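Local coordinates for PKS (Streptomyces albus, PDB 4OQJ), which probably catalyses decarboxylative condensation of carrier-protein-bound acyl thioesters, as a ketosynthase of the AT-less type I polyketide synthase that makes oxazolomycin, at residues A[244-254]-A[330-341]; A[76-84]-A[253-261]. All coordinates share one frame; numbering follows the deposited sequence.

In the fold
Interactions 1 and 2 hold consecutive parts of the connection that runs from strand 230-231 to strand 259-267, and they share G253 and T254; their centres are about 18 Å apart. Both are mainly buried, but interaction 1 is the larger (520 against 310 Å²) and lies farther from the centre of the chain, about 32 Å against 22 Å. There, two compact turns of 244-254 close round A332 and the start of helix 336-348, combining small apolar side chains with a carboxylate that takes backbone N-H groups. In interaction 2 the chain has become extended and runs alongside 76-84, where an asparagine amide, a water and glycine backbone replace the apolar centre.

Interaction 1 (A[244-254]-A[330-341]); sequences CRAFDAKAQGT and GTATPLGDPIEV
A332 places its methyl against the backbone of 244-254: CB is 3.6 Å from A246 N, and C244 SG reaches it at 3.8 Å. On another flank A251 CB lies 3.3 Å from A332 O. F247 extends this apolar patch. Its CB starts away from 330-341, but with CG beside the backbone N (chi1 -54°) the ring comes back to the helix, CE1 lying 4.0 Å from V341 CG2. The ring plane is 32° from the D337 carboxylate.

That carboxylate begins the polar edge. F247 N donates to D337 OD2 over 2.7 Å from above the carboxylate plane, and water 1 donates to the same oxygen while bridging to D248 O. D337 OD1 takes a weak bond from A332 N, and the two oxygens together should limit the group's rotation. Farther along, G253 N binds A332 O at 2.7 Å, and P334 CG rests on A251 O.

E340 ties the helix back to the His-Gly-Thr signature of ketosynthases, OE1 accepting from G330 N and OE2 from H329 N. Helix 366-369 covers C244, A246 and T331, while E340 packs on strand 430-436 and helix 302-316.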
loop_
_atom_site.group_PDB
_atom_site.type_symbol
_atom_site.label_atom_id
_atom_site.label_comp_id
_atom_site.label_asym_id
_atom_site.label_seq_id
_atom_site.Cartn_x
_atom_site.Cartn_y
_atom_site.Cartn_z
ATOM N N CYS A 244 0.588 26.732 -16.301
ATOM C CA CYS A 244 1.651 25.750 -16.097
ATOM C C CYS A 244 2.403 25.525 -17.413
ATOM O O CYS A 244 1.939 24.787 -18.294
ATOM C CB CYS A 244 1.056 24.440 -15.575
ATOM S SG CYS A 244 2.245 23.088 -15.335
ATOM N N ARG A 245 3.561 26.162 -17.550
ATOM C CA ARG A 245 4.222 26.240 -18.857
ATOM C C ARG A 245 5.344 25.218 -18.956
ATOM O O ARG A 245 6.522 25.575 -19.056
ATOM C CB ARG A 245 4.755 27.653 -19.098
ATOM C CG ARG A 245 3.717 28.747 -18.876
ATOM C CD ARG A 245 4.320 30.145 -19.066
ATOM N NE ARG A 245 3.375 31.201 -18.701
ATOM C CZ ARG A 245 2.415 31.661 -19.502
ATOM N NH1 ARG A 245 2.261 31.162 -20.719
ATOM N NH2 ARG A 245 1.602 32.619 -19.081
ATOM N N ALA A 246 4.959 23.943 -18.959
ATOM C CA ALA A 246 5.908 22.850 -18.835
ATOM C C ALA A 246 6.920 22.840 -19.976
ATOM O O ALA A 246 6.547 22.839 -21.156
ATOM C CB ALA A 246 5.168 21.508 -18.776
ATOM N N PHE A 247 8.194 22.834 -19.583
ATOM C CA PHE A 247 9.362 22.718 -20.471
ATOM C C PHE A 247 9.667 23.994 -21.249
ATOM O O PHE A 247 10.662 24.065 -21.978
ATOM C CB PHE A 247 9.172 21.533 -21.416
ATOM C CG PHE A 247 8.873 20.258 -20.688
ATOM C CD1 PHE A 247 9.802 19.739 -19.797
ATOM C CD2 PHE A 247 7.673 19.602 -20.856
ATOM C CE1 PHE A 247 9.543 18.577 -19.095
ATOM C CE2 PHE A 247 7.404 18.433 -20.157
ATOM C CZ PHE A 247 8.340 17.926 -19.274
ATOM N N ASP A 248 8.834 25.010 -21.052
ATOM C CA ASP A 248 8.996 26.296 -21.725
ATOM C C ASP A 248 10.032 27.162 -21.023
ATOM O O ASP A 248 10.308 26.980 -19.837
ATOM C CB ASP A 248 7.656 27.030 -21.777
ATOM C CG ASP A 248 7.711 28.310 -22.594
ATOM O OD1 ASP A 248 7.508 28.236 -23.821
ATOM O OD2 ASP A 248 7.936 29.387 -22.005
ATOM N N ALA A 249 10.590 28.123 -21.753
ATOM C CA ALA A 249 11.607 29.006 -21.188
ATOM C C ALA A 249 11.029 29.866 -20.066
ATOM O O ALA A 249 11.754 30.287 -19.162
ATOM C CB ALA A 249 12.206 29.883 -22.279
ATOM N N LYS A 250 9.721 30.114 -20.123
ATOM C CA LYS A 250 9.051 30.939 -19.122
ATOM C C LYS A 250 8.412 30.092 -18.020
ATOM O O LYS A 250 7.578 30.587 -17.262
ATOM C CB LYS A 250 7.999 31.829 -19.796
ATOM C CG LYS A 250 8.617 32.804 -20.801
ATOM C CD LYS A 250 7.587 33.576 -21.608
ATOM C CE LYS A 250 8.284 34.440 -22.658
ATOM N NZ LYS A 250 7.523 35.669 -23.021
ATOM N N ALA A 251 8.805 28.822 -17.927
ATOM C CA ALA A 251 8.297 27.947 -16.870
ATOM C C ALA A 251 8.473 28.598 -15.501
ATOM O O ALA A 251 9.585 28.968 -15.131
ATOM C CB ALA A 251 9.007 26.598 -16.906
ATOM N N GLN A 252 7.374 28.743 -14.761
ATOM C CA GLN A 252 7.425 29.313 -13.419
ATOM C C GLN A 252 6.518 28.574 -12.437
ATOM O O GLN A 252 6.040 29.162 -11.468
ATOM C CB GLN A 252 7.033 30.786 -13.452
ATOM C CG GLN A 252 8.104 31.719 -13.954
ATOM C CD GLN A 252 7.671 33.175 -13.837
ATOM O OE1 GLN A 252 6.740 33.620 -14.518
ATOM N NE2 GLN A 252 8.324 33.913 -12.949
ATOM N N GLY A 253 6.293 27.285 -12.672
ATOM C CA GLY A 253 5.506 26.486 -11.753
ATOM C C GLY A 253 4.117 26.140 -12.250
ATOM O O GLY A 253 3.792 26.302 -13.428
ATOM N N THR A 254 3.284 25.659 -11.335
ATOM C CA THR A 254 2.039 25.007 -11.719
ATOM C C THR A 254 0.910 25.574 -10.868
ATOM O O THR A 254 1.105 26.547 -10.152
ATOM C CB THR A 254 2.164 23.462 -11.567
ATOM O OG1 THR A 254 1.037 22.801 -12.151
ATOM C CG2 THR A 254 2.283 23.055 -10.103
ATOM N N GLY A 330 6.185 16.694 -14.996
ATOM C CA GLY A 330 5.925 17.904 -15.769
ATOM C C GLY A 330 5.291 19.076 -15.041
ATOM O O GLY A 330 4.264 19.597 -15.477
ATOM N N THR A 331 5.921 19.526 -13.962
ATOM C CA THR A 331 5.346 20.579 -13.120
ATOM C C THR A 331 5.773 22.001 -13.489
ATOM O O THR A 331 5.305 22.965 -12.872
ATOM C CB THR A 331 5.719 20.354 -11.663
ATOM O OG1 THR A 331 7.146 20.261 -11.561
ATOM C CG2 THR A 331 5.075 19.082 -11.170
ATOM N N ALA A 332 6.657 22.127 -14.478
ATOM C CA ALA A 332 7.074 23.432 -15.003
ATOM C C ALA A 332 7.867 24.297 -14.019
ATOM O O ALA A 332 7.744 25.525 -14.032
ATOM C CB ALA A 332 5.839 24.220 -15.502
ATOM N N THR A 333 8.683 23.686 -13.166
ATOM C CA THR A 333 9.575 24.469 -12.320
ATOM C C THR A 333 10.904 24.636 -13.053
ATOM O O THR A 333 11.330 23.720 -13.755
ATOM C CB THR A 333 9.818 23.817 -10.941
ATOM O OG1 THR A 333 10.609 22.632 -11.094
ATOM C CG2 THR A 333 8.508 23.465 -10.274
ATOM N N PRO A 334 11.557 25.807 -12.905
ATOM C CA PRO A 334 12.857 26.052 -13.549
ATOM C C PRO A 334 13.920 25.017 -13.186
ATOM O O PRO A 334 14.751 24.684 -14.021
ATOM C CB PRO A 334 13.258 27.432 -13.022
ATOM C CG PRO A 334 11.990 28.089 -12.691
ATOM C CD PRO A 334 11.068 27.008 -12.205
ATOM N N LEU A 335 13.892 24.521 -11.957
ATOM C CA LEU A 335 14.862 23.520 -11.529
ATOM C C LEU A 335 14.431 22.132 -11.979
ATOM O O LEU A 335 15.247 21.350 -12.461
ATOM C CB LEU A 335 15.035 23.542 -10.008
ATOM N N GLY A 336 13.142 21.838 -11.836
ATOM C CA GLY A 336 12.638 20.487 -12.009
ATOM C C GLY A 336 12.570 20.025 -13.450
ATOM O O GLY A 336 12.823 18.864 -13.724
ATOM N N ASP A 337 12.224 20.918 -14.372
ATOM C CA ASP A 337 12.077 20.524 -15.774
ATOM C C ASP A 337 13.398 19.988 -16.385
ATOM O O ASP A 337 13.402 18.909 -16.979
ATOM C CB ASP A 337 11.537 21.698 -16.605
ATOM C CG ASP A 337 10.002 21.882 -16.471
ATOM O OD1 ASP A 337 9.333 21.142 -15.707
ATOM O OD2 ASP A 337 9.459 22.786 -17.144
ATOM N N PRO A 338 14.515 20.729 -16.250
ATOM C CA PRO A 338 15.768 20.179 -16.797
ATOM C C PRO A 338 16.160 18.860 -16.146
ATOM O O PRO A 338 16.697 17.980 -16.809
ATOM C CB PRO A 338 16.803 21.266 -16.477
ATOM C CG PRO A 338 15.996 22.523 -16.380
ATOM C CD PRO A 338 14.692 22.109 -15.764
ATOM N N ILE A 339 15.878 18.726 -14.858
ATOM C CA ILE A 339 16.181 17.495 -14.142
ATOM C C ILE A 339 15.364 16.323 -14.705
ATOM O O ILE A 339 15.899 15.224 -14.911
ATOM C CB ILE A 339 15.929 17.673 -12.609
ATOM C CG1 ILE A 339 17.099 18.471 -11.997
ATOM C CG2 ILE A 339 15.748 16.334 -11.906
ATOM C CD1 ILE A 339 17.057 18.631 -10.504
ATOM N N GLU A 340 14.081 16.542 -14.974
ATOM C CA GLU A 340 13.250 15.436 -15.438
ATOM C C GLU A 340 13.759 14.924 -16.794
ATOM O O GLU A 340 13.831 13.717 -17.030
ATOM C CB GLU A 340 11.768 15.832 -15.540
ATOM C CG GLU A 340 10.907 14.641 -15.959
ATOM C CD GLU A 340 9.425 14.814 -15.670
ATOM O OE1 GLU A 340 8.999 15.958 -15.389
ATOM O OE2 GLU A 340 8.697 13.790 -15.723
ATOM N N VAL A 341 14.138 15.841 -17.667
ATOM C CA VAL A 341 14.608 15.468 -18.997
ATOM C C VAL A 341 15.998 14.844 -18.921
ATOM O O VAL A 341 16.307 13.919 -19.668
ATOM C CB VAL A 341 14.610 16.677 -19.923
ATOM C CG1 VAL A 341 15.186 16.320 -21.289
ATOM C CG2 VAL A 341 13.170 17.213 -20.071
HETATM O O HOH W 1 11.003 24.495 -18.424
#

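Interaction 2 (A[76-84]-A[253-261]); sequences VKAGQVLVD and GTVIGNGVG
N258 grips Q80 by its side-chain amide: ND2 donates to Q80 O over 3.0 Å with an N-H...O angle of 169°. The oxygen lies almost in the plane of the amide, whereas the donor is tilted 31° from the carbonyl plane. A weak bond from N258 N and a CA-H...O contact from G257 CA converge on the same Q80 O. This end is closely packed. Q80 CB comes to 3.7 Å from G257 CA, where glycine presents no side chain, and L82 CB lies 3.7 Å from N258 O, a buried oxygen with no polar partner in the model. L82, its CG swung away from the backbone N, extends CD2 to 4.1 Å from G259 CA. The amide's other end is also held, N258 OD1 accepting from Q223 N.

Towards V255 the fit is looser. V255 CG1 comes no nearer than 4.4 Å to G79 CA, and water 2 joins the backbones, accepting from Q80 N and donating to I256 O. The bent Q80 side chain leads away to T51 and N368, while V81 and I256, both partly exposed, direct their CB atoms away from the contact.

The touching parts run 5° apart, yet an asparagine side-chain bond and a water join them in place of regular strand pairing. The extended, glycine-containing chain leads into strand 259-267, between 214-221 and 23-31 in the N-terminal-half sheet of the αβαβα thiolase fold.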
loop_
_atom_site.group_PDB
_atom_site.type_symbol
_atom_site.label_atom_id
_atom_site.label_comp_id
_atom_site.label_asym_id
_atom_site.label_seq_id
_atom_site.Cartn_x
_atom_site.Cartn_y
_atom_site.Cartn_z
ATOM N N VAL A 76 -3.120 35.351 -6.954
ATOM C CA VAL A 76 -3.534 34.799 -8.242
ATOM C C VAL A 76 -5.018 34.435 -8.207
ATOM O O VAL A 76 -5.424 33.519 -7.491
ATOM C CB VAL A 76 -2.689 33.555 -8.597
ATOM C CG1 VAL A 76 -3.097 32.985 -9.960
ATOM C CG2 VAL A 76 -1.195 33.908 -8.565
ATOM N N LYS A 77 -5.823 35.138 -8.994
ATOM C CA LYS A 77 -7.273 34.971 -8.950
ATOM C C LYS A 77 -7.745 33.911 -9.944
ATOM O O LYS A 77 -8.542 34.185 -10.836
ATOM C CB LYS A 77 -7.965 36.306 -9.223
ATOM C CG LYS A 77 -7.578 37.391 -8.223
ATOM C CD LYS A 77 -8.239 38.717 -8.549
ATOM C CE LYS A 77 -7.800 39.800 -7.579
ATOM N NZ LYS A 77 -8.369 41.117 -7.961
ATOM N N ALA A 78 -7.254 32.689 -9.768
ATOM C CA ALA A 78 -7.582 31.603 -10.673
ATOM C C ALA A 78 -7.347 30.274 -9.985
ATOM O O ALA A 78 -6.641 30.206 -8.985
ATOM C CB ALA A 78 -6.750 31.701 -11.947
ATOM N N GLY A 79 -7.954 29.224 -10.515
ATOM C CA GLY A 79 -7.824 27.908 -9.936
ATOM C C GLY A 79 -8.299 26.845 -10.901
ATOM O O GLY A 79 -8.929 27.151 -11.914
ATOM N N GLN A 80 -7.966 25.600 -10.589
ATOM C CA GLN A 80 -8.373 24.445 -11.374
ATOM C C GLN A 80 -9.373 23.690 -10.546
ATOM O O GLN A 80 -8.979 22.854 -9.721
ATOM C CB GLN A 80 -7.168 23.564 -11.704
ATOM C CG GLN A 80 -6.233 24.170 -12.737
ATOM C CD GLN A 80 -6.727 23.972 -14.156
ATOM O OE1 GLN A 80 -7.888 23.629 -14.379
ATOM N NE2 GLN A 80 -5.836 24.177 -15.128
ATOM N N VAL A 81 -10.656 23.996 -10.735
ATOM C CA VAL A 81 -11.694 23.490 -9.841
ATOM C C VAL A 81 -12.441 22.284 -10.394
ATOM O O VAL A 81 -12.634 22.134 -11.606
ATOM C CB VAL A 81 -12.729 24.589 -9.494
ATOM C CG1 VAL A 81 -12.019 25.874 -9.084
ATOM C CG2 VAL A 81 -13.666 24.851 -10.648
ATOM N N LEU A 82 -12.857 21.420 -9.477
ATOM C CA LEU A 82 -13.734 20.313 -9.799
ATOM C C LEU A 82 -15.185 20.712 -9.507
ATOM O O LEU A 82 -15.568 20.872 -8.350
ATOM C CB LEU A 82 -13.354 19.071 -9.002
ATOM C CG LEU A 82 -14.259 17.861 -9.254
ATOM C CD1 LEU A 82 -14.173 17.428 -10.711
ATOM C CD2 LEU A 82 -13.869 16.724 -8.312
ATOM N N VAL A 83 -15.982 20.876 -10.555
ATOM C CA VAL A 83 -17.384 21.261 -10.403
ATOM C C VAL A 83 -18.166 20.158 -9.693
ATOM O O VAL A 83 -17.949 18.968 -9.947
ATOM C CB VAL A 83 -18.045 21.559 -11.769
ATOM C CG1 VAL A 83 -19.518 21.965 -11.591
ATOM C CG2 VAL A 83 -17.288 22.650 -12.504
ATOM N N ASP A 84 -19.066 20.567 -8.803
ATOM C CA ASP A 84 -19.953 19.655 -8.079
ATOM C C ASP A 84 -19.213 18.667 -7.191
ATOM O O ASP A 84 -19.705 17.572 -6.932
ATOM C CB ASP A 84 -20.855 18.889 -9.058
ATOM C CG ASP A 84 -22.025 19.729 -9.553
ATOM O OD1 ASP A 84 -22.424 20.699 -8.871
ATOM O OD2 ASP A 84 -22.556 19.401 -10.621
ATOM N N GLY A 253 6.293 27.285 -12.672
ATOM C CA GLY A 253 5.506 26.486 -11.753
ATOM C C GLY A 253 4.117 26.140 -12.250
ATOM O O GLY A 253 3.792 26.302 -13.428
ATOM N N THR A 254 3.284 25.659 -11.335
ATOM C CA THR A 254 2.039 25.007 -11.719
ATOM C C THR A 254 0.910 25.574 -10.868
ATOM O O THR A 254 1.105 26.547 -10.152
ATOM C CB THR A 254 2.164 23.462 -11.567
ATOM O OG1 THR A 254 1.037 22.801 -12.151
ATOM C CG2 THR A 254 2.283 23.055 -10.103
ATOM N N VAL A 255 -0.271 24.988 -10.989
ATOM C CA VAL A 255 -1.437 25.358 -10.189
ATOM C C VAL A 255 -1.978 24.084 -9.590
ATOM O O VAL A 255 -2.119 23.085 -10.285
ATOM C CB VAL A 255 -2.554 26.016 -11.017
ATOM C CG1 VAL A 255 -3.655 26.547 -10.105
ATOM C CG2 VAL A 255 -2.004 27.111 -11.821
ATOM N N ILE A 256 -2.290 24.088 -8.326
ATOM C CA ILE A 256 -2.874 22.949 -7.700
ATOM C C ILE A 256 -4.249 22.724 -8.270
ATOM O O ILE A 256 -4.951 23.650 -8.482
ATOM C CB ILE A 256 -2.884 23.076 -6.183
ATOM C CG1 ILE A 256 -2.721 21.700 -5.588
ATOM C CG2 ILE A 256 -4.074 23.856 -5.670
ATOM C CD1 ILE A 256 -1.375 21.168 -5.951
ATOM N N GLY A 257 -4.595 21.508 -8.554
ATOM C CA GLY A 257 -5.916 21.224 -9.080
ATOM C C GLY A 257 -6.692 20.239 -8.246
ATOM O O GLY A 257 -6.177 19.640 -7.284
ATOM N N ASN A 258 -7.940 20.039 -8.646
ATOM C CA ASN A 258 -8.843 19.169 -7.919
ATOM C C ASN A 258 -9.413 18.133 -8.849
ATOM O O ASN A 258 -9.818 18.459 -9.961
ATOM C CB ASN A 258 -9.947 20.008 -7.272
ATOM C CG ASN A 258 -9.388 21.038 -6.313
ATOM O OD1 ASN A 258 -9.299 20.808 -5.113
ATOM N ND2 ASN A 258 -8.991 22.167 -6.841
ATOM N N GLY A 259 -9.433 16.878 -8.415
ATOM C CA GLY A 259 -9.986 15.846 -9.259
ATOM C C GLY A 259 -9.842 14.450 -8.719
ATOM O O GLY A 259 -9.277 14.233 -7.642
ATOM N N VAL A 260 -10.363 13.493 -9.479
ATOM C CA VAL A 260 -10.444 12.110 -9.029
ATOM C C VAL A 260 -10.430 11.233 -10.251
ATOM O O VAL A 260 -10.999 11.597 -11.282
ATOM C CB VAL A 260 -11.718 11.843 -8.186
ATOM C CG1 VAL A 260 -12.982 12.218 -8.965
ATOM C CG2 VAL A 260 -11.810 10.394 -7.764
ATOM N N GLY A 261 -9.781 10.077 -10.139
ATOM C CA GLY A 261 -9.710 9.148 -11.248
ATOM C C GLY A 261 -9.518 7.733 -10.748
ATOM O O GLY A 261 -9.029 7.512 -9.640
HETATM O O HOH W 2 -6.796 25.423 -8.026
#